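Local coordinates for protein UTP-glucose-1-phosphate uridylyltransferase 2 (Trypanosoma brucei, PDB 3GUE) that probably catalyses the formation of UDP-glucose and diphosphate from UTP and glucose 1-phosphate, as a nucleotidyltransferase of the UDPGP type 1 family, at residues 165-170 and 343-348; 327-332 and 349-354; 436-441 and 455-460. All blocks are in the same frame, centred on the assembly; numbering follows the deposited sequence.

Contacts 1 and 2 belong to one small antiparallel sheet, ordered 186-187, 165-169, 344-349, 329-334, their centres about 14 Å apart. Strand 344-349 is shared: residues 343-348 pair with 165-170 in contact 1, and Glu349 with Met329 in contact 2. The two meet where Gln347 N lies 2.7 Å from Asn331 O, a probable hydrogen bond. Val165, Leu348 and Val350 line a pocket occupied by a dithiol, probably from the crystallisation liquor. In contact 2 the side chains of Met329 and Ala351 come within about 4 Å of those of Glu280 and His191 respectively, which bind UDP-glucose. Contact 3 stands apart in the C-terminal parallel beta-sheet, its nearest atoms about 27 Å from contact 1 and 24 Å from contact 2.

Contact 1 (165-170 and 343-348); sequences VPKIRQ and TKVYQL
Segments 165-170 and 343-348, on the two inner strands of the four-stranded sheet 186-187, 165-169, 344-349, 329-334, pair antiparallel around Ile168 and Tyr346 but diverge as wholes, their directions 125° apart. Ile168 N gives to Tyr346 O at 3.2 Å and Tyr346 N to Ile168 O at 2.8 Å; Arg169 is opposite Val345 in a non-hydrogen-bonded pair whose side chains diverge. Beyond them Gln170 N donates to Lys344 O. Toward Pro166 the strands part, and a water donates to Pro166 O and Tyr346 O while accepting from Leu348 N. Val165 and Leu348 line the pocket of a bound dithiol and pack on Phe32 of helix 26-40.

With its chain extended beyond CG (chi1 -75°), Gln170 sets CG 3.3 Å above the Tyr346 ring centroid, a CH-pi contact. The amide stays on the same side of the ring and turns back to the strand, where NE2 donates to Val345 O at 2.8 Å; a long amide supplies both methylene and donor. Lys167 lies alongside Gln347, its ammonium going on to Val335 O. The Thr343 methyl covers one face of the Arg169 guanidinium, salt-bridged to Asp171. Bonded through N and NE2 and seated on the ring, Gln170 is fixed in rotation and holds the pairing's end at three points.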
loop_
_atom_site.group_PDB
_atom_site.type_symbol
_atom_site.label_atom_id
_atom_site.label_comp_id
_atom_site.label_asym_id
_atom_site.label_seq_id
_atom_site.Cartn_x
_atom_site.Cartn_y
_atom_site.Cartn_z
ATOM N N VAL A 165 -7.338 1.217 16.445
ATOM C CA VAL A 165 -8.676 1.723 16.653
ATOM C C VAL A 165 -9.642 0.524 16.705
ATOM O O VAL A 165 -9.410 -0.494 16.062
ATOM C CB VAL A 165 -9.092 2.822 15.570
ATOM C CG1 VAL A 165 -8.034 3.919 15.441
ATOM C CG2 VAL A 165 -9.369 2.246 14.213
ATOM N N PRO A 166 -10.720 0.619 17.496
ATOM C CA PRO A 166 -11.591 -0.560 17.431
ATOM C C PRO A 166 -12.431 -0.599 16.155
ATOM O O PRO A 166 -12.763 0.455 15.594
ATOM C CB PRO A 166 -12.489 -0.380 18.673
ATOM C CG PRO A 166 -12.598 1.075 18.847
ATOM C CD PRO A 166 -11.236 1.636 18.442
ATOM N N LYS A 167 -12.692 -1.806 15.662
ATOM C CA LYS A 167 -13.721 -2.051 14.655
ATOM C C LYS A 167 -15.024 -1.761 15.382
ATOM O O LYS A 167 -15.130 -2.037 16.582
ATOM C CB LYS A 167 -13.718 -3.505 14.223
ATOM C CG LYS A 167 -12.444 -3.930 13.508
ATOM C CD LYS A 167 -12.513 -5.409 13.202
ATOM C CE LYS A 167 -11.172 -5.908 12.683
ATOM N NZ LYS A 167 -11.247 -7.340 12.256
ATOM N N ILE A 168 -15.989 -1.157 14.699
ATOM C CA ILE A 168 -17.222 -0.752 15.385
ATOM C C ILE A 168 -18.409 -1.434 14.678
ATOM O O ILE A 168 -18.356 -1.621 13.480
ATOM C CB ILE A 168 -17.350 0.797 15.490
ATOM C CG1 ILE A 168 -17.354 1.475 14.107
ATOM C CG2 ILE A 168 -16.179 1.390 16.372
ATOM C CD1 ILE A 168 -18.066 2.842 14.110
ATOM N N ARG A 169 -19.438 -1.833 15.422
ATOM C CA ARG A 169 -20.575 -2.562 14.834
ATOM C C ARG A 169 -21.307 -1.671 13.827
ATOM O O ARG A 169 -21.546 -0.482 14.089
ATOM C CB ARG A 169 -21.557 -3.015 15.921
ATOM C CG ARG A 169 -21.033 -3.959 17.016
ATOM C CD ARG A 169 -22.186 -4.300 18.018
ATOM N NE ARG A 169 -23.372 -4.893 17.362
ATOM C CZ ARG A 169 -23.766 -6.162 17.457
ATOM N NH1 ARG A 169 -23.099 -7.026 18.213
ATOM N NH2 ARG A 169 -24.864 -6.564 16.822
ATOM N N GLN A 170 -21.701 -2.241 12.696
ATOM C CA GLN A 170 -22.435 -1.465 11.684
ATOM C C GLN A 170 -23.809 -0.968 12.165
ATOM O O GLN A 170 -24.297 0.087 11.711
ATOM C CB GLN A 170 -22.602 -2.274 10.406
ATOM C CG GLN A 170 -21.310 -2.393 9.523
ATOM C CD GLN A 170 -21.552 -3.173 8.294
ATOM O OE1 GLN A 170 -22.703 -3.423 7.945
ATOM N NE2 GLN A 170 -20.471 -3.579 7.594
ATOM N N THR A 343 -20.108 -10.896 13.108
ATOM C CA THR A 343 -20.629 -9.534 13.241
ATOM C C THR A 343 -20.083 -8.560 12.193
ATOM O O THR A 343 -18.863 -8.402 12.058
ATOM C CB THR A 343 -20.394 -8.972 14.681
ATOM O OG1 THR A 343 -21.017 -9.839 15.646
ATOM C CG2 THR A 343 -20.971 -7.530 14.845
ATOM N N LYS A 344 -21.002 -7.899 11.486
ATOM C CA LYS A 344 -20.680 -6.874 10.494
ATOM C C LYS A 344 -20.216 -5.576 11.162
ATOM O O LYS A 344 -20.876 -5.075 12.073
ATOM C CB LYS A 344 -21.901 -6.573 9.620
ATOM C CG LYS A 344 -22.390 -7.700 8.726
ATOM C CD LYS A 344 -23.367 -7.106 7.711
ATOM C CE LYS A 344 -23.765 -8.117 6.665
ATOM N NZ LYS A 344 -25.124 -8.650 6.889
ATOM N N VAL A 345 -19.086 -5.052 10.690
ATOM C CA VAL A 345 -18.430 -3.898 11.301
ATOM C C VAL A 345 -18.009 -2.867 10.264
ATOM O O VAL A 345 -18.122 -3.086 9.052
ATOM C CB VAL A 345 -17.184 -4.281 12.198
ATOM C CG1 VAL A 345 -17.632 -5.121 13.418
ATOM C CG2 VAL A 345 -16.094 -5.006 11.400
ATOM N N TYR A 346 -17.510 -1.747 10.764
ATOM C CA TYR A 346 -16.961 -0.698 9.937
ATOM C C TYR A 346 -15.560 -0.390 10.463
ATOM O O TYR A 346 -15.377 -0.184 11.662
ATOM C CB TYR A 346 -17.816 0.575 10.013
ATOM C CG TYR A 346 -19.170 0.577 9.317
ATOM C CD1 TYR A 346 -19.301 0.236 7.968
ATOM C CD2 TYR A 346 -20.318 1.036 9.999
ATOM C CE1 TYR A 346 -20.564 0.291 7.318
ATOM C CE2 TYR A 346 -21.571 1.101 9.366
ATOM C CZ TYR A 346 -21.691 0.724 8.037
ATOM O OH TYR A 346 -22.928 0.770 7.428
ATOM N N GLN A 347 -14.574 -0.391 9.557
ATOM C CA GLN A 347 -13.234 0.080 9.866
ATOM C C GLN A 347 -13.043 1.506 9.343
ATOM O O GLN A 347 -13.180 1.783 8.148
ATOM C CB GLN A 347 -12.185 -0.893 9.327
ATOM C CG GLN A 347 -12.502 -2.349 9.741
ATOM C CD GLN A 347 -11.620 -3.419 9.110
ATOM O OE1 GLN A 347 -11.695 -4.575 9.507
ATOM N NE2 GLN A 347 -10.803 -3.052 8.131
ATOM N N LEU A 348 -12.785 2.421 10.277
ATOM C CA LEU A 348 -12.552 3.818 9.951
ATOM C C LEU A 348 -11.039 3.972 9.703
ATOM O O LEU A 348 -10.230 3.574 10.530
ATOM C CB LEU A 348 -13.021 4.719 11.088
ATOM C CG LEU A 348 -14.460 4.615 11.587
ATOM C CD1 LEU A 348 -14.759 5.775 12.524
ATOM C CD2 LEU A 348 -15.483 4.560 10.475
HETATM O O HOH W 1 -13.630 1.517 12.914
HETATM O O HOH W 2 -12.449 -7.526 10.159
#

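Contact 2 (327-332 and 349-354); sequences PVMRNP and EVAMGA
The outer strand 329-334 of the small antiparallel sheet meets the end of strand 344-349 here, just before the chain leaves it for a 3-10 turn at 352-354. Met329 and Glu349 form a hydrogen-bonded pair: Met329 N gives to Glu349 O at 2.8 Å, nearly along the C=O axis, and Glu349 N returns a bond to Met329 O at 3.1 Å. Next to this pair a water bridges the two segments, donating to Pro327 O and accepting from Ala351 N.

The Met329 chain bends at chi3 (-72°), bringing CE within 4.2 Å of Ala351 CB; a flexible thioether suits this curved path. Met329 lies near Glu280 and Ala351 near His191, both UDP-glucose-binding residues, so this edge of the sheet abuts the substrate site of the GT-A-type nucleotidyltransferase. Met352 N is hydrogen-bonded to His191 ND1, a second-shell tie to that site. Farther along the strand Asn331 crosses Glu349 obliquely, its ND2 making only a weak bond to OE1 at 3.4 Å, while Glu349 OE2 accepts from Gln347 NE2. At the far end the turn, closed by Ala354 N to Ala351 O, presents a small methyl to the proline ring: Ala354 CB presses tightly on Pro327 CD at 3.5 Å.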
loop_
_atom_site.group_PDB
_atom_site.type_symbol
_atom_site.label_atom_id
_atom_site.label_comp_id
_atom_site.label_asym_id
_atom_site.label_seq_id
_atom_site.Cartn_x
_atom_site.Cartn_y
_atom_site.Cartn_z
ATOM N N PRO A 327 -9.757 12.740 4.773
ATOM C CA PRO A 327 -11.100 12.144 4.631
ATOM C C PRO A 327 -11.195 10.719 5.178
ATOM O O PRO A 327 -10.341 9.850 4.875
ATOM C CB PRO A 327 -11.354 12.172 3.121
ATOM C CG PRO A 327 -10.030 12.267 2.500
ATOM C CD PRO A 327 -9.086 12.917 3.478
ATOM N N VAL A 328 -12.222 10.486 6.002
ATOM C CA VAL A 328 -12.376 9.191 6.641
ATOM C C VAL A 328 -13.015 8.248 5.631
ATOM O O VAL A 328 -13.923 8.638 4.904
ATOM C CB VAL A 328 -13.212 9.249 7.938
ATOM C CG1 VAL A 328 -14.667 9.756 7.669
ATOM C CG2 VAL A 328 -13.218 7.881 8.617
ATOM N N MET A 329 -12.498 7.017 5.575
ATOM C CA MET A 329 -13.046 6.003 4.694
ATOM C C MET A 329 -13.719 4.995 5.617
ATOM O O MET A 329 -13.139 4.578 6.614
ATOM C CB MET A 329 -11.928 5.328 3.880
ATOM C CG MET A 329 -10.941 6.311 3.219
ATOM S SD MET A 329 -9.862 5.537 1.994
ATOM C CE MET A 329 -8.743 4.564 3.020
ATOM N N ARG A 330 -14.946 4.619 5.278
ATOM C CA ARG A 330 -15.776 3.809 6.163
ATOM C C ARG A 330 -15.866 2.446 5.523
ATOM O O ARG A 330 -16.687 2.219 4.639
ATOM C CB ARG A 330 -17.158 4.457 6.325
ATOM C CG ARG A 330 -18.078 3.808 7.373
ATOM C CD ARG A 330 -19.527 4.110 7.066
ATOM N NE ARG A 330 -19.928 3.577 5.765
ATOM C CZ ARG A 330 -21.180 3.543 5.307
ATOM N NH1 ARG A 330 -22.194 3.984 6.053
ATOM N NH2 ARG A 330 -21.424 3.053 4.098
ATOM N N ASN A 331 -14.977 1.565 5.959
ATOM C CA ASN A 331 -14.734 0.269 5.332
ATOM C C ASN A 331 -15.527 -0.871 5.991
ATOM O O ASN A 331 -15.195 -1.287 7.100
ATOM C CB ASN A 331 -13.214 -0.038 5.396
ATOM C CG ASN A 331 -12.721 -0.898 4.246
ATOM O OD1 ASN A 331 -13.441 -1.177 3.291
ATOM N ND2 ASN A 331 -11.465 -1.299 4.325
ATOM N N PRO A 332 -16.558 -1.398 5.299
ATOM C CA PRO A 332 -17.417 -2.428 5.893
ATOM C C PRO A 332 -16.733 -3.791 5.791
ATOM O O PRO A 332 -16.154 -4.106 4.750
ATOM C CB PRO A 332 -18.661 -2.377 5.000
ATOM C CG PRO A 332 -18.091 -2.045 3.637
ATOM C CD PRO A 332 -16.960 -1.085 3.908
ATOM N N GLU A 349 -10.681 4.508 8.537
ATOM C CA GLU A 349 -9.296 4.515 8.064
ATOM C C GLU A 349 -9.060 5.757 7.228
ATOM O O GLU A 349 -9.985 6.231 6.557
ATOM C CB GLU A 349 -9.029 3.308 7.159
ATOM C CG GLU A 349 -8.939 1.961 7.853
ATOM C CD GLU A 349 -9.739 0.912 7.120
ATOM O OE1 GLU A 349 -10.626 1.316 6.348
ATOM O OE2 GLU A 349 -9.487 -0.297 7.301
ATOM N N VAL A 350 -7.819 6.252 7.250
ATOM C CA VAL A 350 -7.352 7.293 6.323
ATOM C C VAL A 350 -6.148 6.856 5.476
ATOM O O VAL A 350 -5.404 5.941 5.861
ATOM C CB VAL A 350 -6.952 8.581 7.071
ATOM C CG1 VAL A 350 -8.172 9.352 7.486
ATOM C CG2 VAL A 350 -6.076 8.245 8.292
ATOM N N ALA A 351 -5.956 7.521 4.328
ATOM C CA ALA A 351 -4.853 7.213 3.384
ATOM C C ALA A 351 -3.844 8.384 3.352
ATOM O O ALA A 351 -4.233 9.568 3.265
ATOM C CB ALA A 351 -5.399 6.955 2.015
ATOM N N MET A 352 -2.559 8.059 3.401
ATOM C CA MET A 352 -1.544 9.114 3.486
ATOM C C MET A 352 -1.568 9.996 2.225
ATOM O O MET A 352 -1.163 11.163 2.262
ATOM C CB MET A 352 -0.169 8.546 3.807
ATOM C CG MET A 352 0.398 7.662 2.723
ATOM S SD MET A 352 2.172 7.498 2.919
ATOM C CE MET A 352 2.599 6.974 1.269
ATOM N N GLY A 353 -2.093 9.460 1.125
ATOM C CA GLY A 353 -2.080 10.184 -0.146
ATOM C C GLY A 353 -3.076 11.333 -0.123
ATOM O O GLY A 353 -2.946 12.272 -0.884
ATOM N N ALA A 354 -4.068 11.255 0.765
ATOM C CA ALA A 354 -5.132 12.256 0.848
ATOM C C ALA A 354 -4.623 13.625 1.364
ATOM O O ALA A 354 -5.321 14.644 1.257
ATOM C CB ALA A 354 -6.327 11.696 1.707
HETATM O O HOH W 3 -8.061 9.481 3.685
#

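Contact 3 (436-441 and 455-460); sequences QCTSLT and RGNVVI
Gln436 opens a parallel strand pairing in the C-terminal beta-sheet, whose neighbouring strands 437-443 and 458-462 lie on successive coils of a parallel beta-helix, consistent with the left-handed beta-helical C-terminal domain of UDP-glucose pyrophosphorylases. Its carbonyl O accepts from Gly456 N in a nearly straight bond, while its side chain runs beside that of Arg455; Arg455 NE is hydrogen-bonded to Ser453 OG.

Cys437 pairs with Gly456, and here the register slips by one residue, a beta bulge. Gly456 O grips two backbone donors, Thr438 N at 2.7 Å from above the carbonyl plane and Ser439 N at 3.2 Å within it. The positive phi of Gly456 (73°), at a corner of the chain, is one that glycine adopts readily.

From Ser439 the pairing is regular, the short strands only 8° from parallel. Ser439 O takes Val458 N at 2.9 Å. On the face with Asn457, Thr441 and Val459, Ser439 OG shares a water with Val458 O, and the same water lies weakly against Thr441 OG1; small hydroxyl residues suit the two positions that meet it.

Leu440 turns to the other, buried face. With CG anti to the backbone N (chi1 171°), its CD1 lies alongside Val458 CG1 at 3.6 Å and also reaches Ile460 CD1; Leu476 packs on both partners, so branched aliphatic side chains fill the interior. Thr441 N gives to Val458 O at 2.9 Å, and Thr441 O in turn accepts from Ile460 N at 2.8 Å, almost along the C=O axis.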
loop_
_atom_site.group_PDB
_atom_site.type_symbol
_atom_site.label_atom_id
_atom_site.label_comp_id
_atom_site.label_asym_id
_atom_site.label_seq_id
_atom_site.Cartn_x
_atom_site.Cartn_y
_atom_site.Cartn_z
ATOM N N GLN A 436 6.375 -13.368 -20.970
ATOM C CA GLN A 436 5.756 -13.174 -22.284
ATOM C C GLN A 436 4.226 -13.081 -22.208
ATOM O O GLN A 436 3.551 -13.134 -23.238
ATOM C CB GLN A 436 6.142 -14.309 -23.250
ATOM C CG GLN A 436 7.601 -14.750 -23.184
ATOM C CD GLN A 436 7.919 -15.841 -24.188
ATOM O OE1 GLN A 436 7.969 -17.030 -23.844
ATOM N NE2 GLN A 436 8.106 -15.453 -25.434
ATOM N N CYS A 437 3.680 -12.983 -20.992
ATOM C CA CYS A 437 2.240 -13.031 -20.802
ATOM C C CYS A 437 1.627 -11.633 -20.798
ATOM O O CYS A 437 2.046 -10.761 -20.040
ATOM C CB CYS A 437 1.917 -13.772 -19.507
ATOM S SG CYS A 437 0.196 -13.708 -19.094
ATOM N N THR A 438 0.654 -11.398 -21.668
ATOM C CA THR A 438 -0.065 -10.111 -21.625
ATOM C C THR A 438 -1.290 -10.220 -20.699
ATOM O O THR A 438 -1.759 -9.228 -20.148
ATOM C CB THR A 438 -0.474 -9.544 -23.037
ATOM O OG1 THR A 438 -1.453 -10.380 -23.647
ATOM C CG2 THR A 438 0.705 -9.421 -23.982
ATOM N N SER A 439 -1.781 -11.442 -20.518
ATOM C CA SER A 439 -3.046 -11.667 -19.819
ATOM C C SER A 439 -3.166 -13.130 -19.398
ATOM O O SER A 439 -2.922 -14.023 -20.190
ATOM C CB SER A 439 -4.193 -11.308 -20.766
ATOM O OG SER A 439 -5.411 -11.267 -20.094
ATOM N N LEU A 440 -3.527 -13.378 -18.145
ATOM C CA LEU A 440 -3.820 -14.747 -17.691
ATOM C C LEU A 440 -5.056 -14.777 -16.792
ATOM O O LEU A 440 -5.085 -14.132 -15.746
ATOM C CB LEU A 440 -2.617 -15.386 -16.976
ATOM C CG LEU A 440 -2.873 -16.726 -16.266
ATOM C CD1 LEU A 440 -3.025 -17.924 -17.255
ATOM C CD2 LEU A 440 -1.830 -17.024 -15.170
ATOM N N THR A 441 -6.072 -15.524 -17.231
ATOM C CA THR A 441 -7.304 -15.681 -16.491
ATOM C C THR A 441 -7.457 -17.155 -16.065
ATOM O O THR A 441 -7.339 -18.077 -16.890
ATOM C CB THR A 441 -8.521 -15.146 -17.332
ATOM O OG1 THR A 441 -8.346 -13.735 -17.547
ATOM C CG2 THR A 441 -9.842 -15.368 -16.630
ATOM N N ARG A 455 2.172 -17.509 -22.471
ATOM C CA ARG A 455 2.477 -16.560 -23.533
ATOM C C ARG A 455 1.214 -15.928 -24.132
ATOM O O ARG A 455 0.225 -16.627 -24.436
ATOM C CB ARG A 455 3.250 -17.254 -24.659
ATOM C CG ARG A 455 4.577 -17.833 -24.251
ATOM C CD ARG A 455 5.091 -18.815 -25.302
ATOM N NE ARG A 455 6.279 -19.499 -24.798
ATOM C CZ ARG A 455 7.055 -20.326 -25.493
ATOM N NH1 ARG A 455 6.796 -20.610 -26.760
ATOM N NH2 ARG A 455 8.095 -20.882 -24.897
ATOM N N GLY A 456 1.272 -14.618 -24.340
ATOM C CA GLY A 456 0.164 -13.889 -24.970
ATOM C C GLY A 456 -1.011 -13.753 -24.018
ATOM O O GLY A 456 -0.808 -13.388 -22.862
ATOM N N ASN A 457 -2.223 -14.006 -24.530
ATOM C CA ASN A 457 -3.459 -14.032 -23.743
ATOM C C ASN A 457 -3.974 -15.449 -23.433
ATOM O O ASN A 457 -4.587 -16.101 -24.297
ATOM C CB ASN A 457 -4.558 -13.236 -24.453
ATOM C CG ASN A 457 -4.231 -11.754 -24.558
ATOM O OD1 ASN A 457 -4.476 -11.121 -25.577
ATOM N ND2 ASN A 457 -3.659 -11.205 -23.505
ATOM N N VAL A 458 -3.752 -15.911 -22.200
ATOM C CA VAL A 458 -4.103 -17.278 -21.792
ATOM C C VAL A 458 -5.315 -17.349 -20.858
ATOM O O VAL A 458 -5.382 -16.635 -19.857
ATOM C CB VAL A 458 -2.881 -18.014 -21.195
ATOM C CG1 VAL A 458 -3.264 -19.368 -20.520
ATOM C CG2 VAL A 458 -1.849 -18.241 -22.277
ATOM N N VAL A 459 -6.268 -18.225 -21.192
ATOM C CA VAL A 459 -7.382 -18.534 -20.299
ATOM C C VAL A 459 -7.321 -20.022 -19.847
ATOM O O VAL A 459 -7.086 -20.935 -20.667
ATOM C CB VAL A 459 -8.772 -18.177 -20.944
ATOM C CG1 VAL A 459 -9.936 -18.462 -19.975
ATOM C CG2 VAL A 459 -8.817 -16.692 -21.405
ATOM N N ILE A 460 -7.520 -20.263 -18.549
ATOM C CA ILE A 460 -7.597 -21.633 -18.018
ATOM C C ILE A 460 -8.847 -21.778 -17.141
ATOM O O ILE A 460 -8.870 -21.264 -16.025
ATOM C CB ILE A 460 -6.310 -22.034 -17.199
ATOM C CG1 ILE A 460 -5.021 -21.745 -17.988
ATOM C CG2 ILE A 460 -6.358 -23.528 -16.776
ATOM C CD1 ILE A 460 -3.692 -22.076 -17.210
HETATM O O HOH W 4 -6.602 -14.053 -20.481
#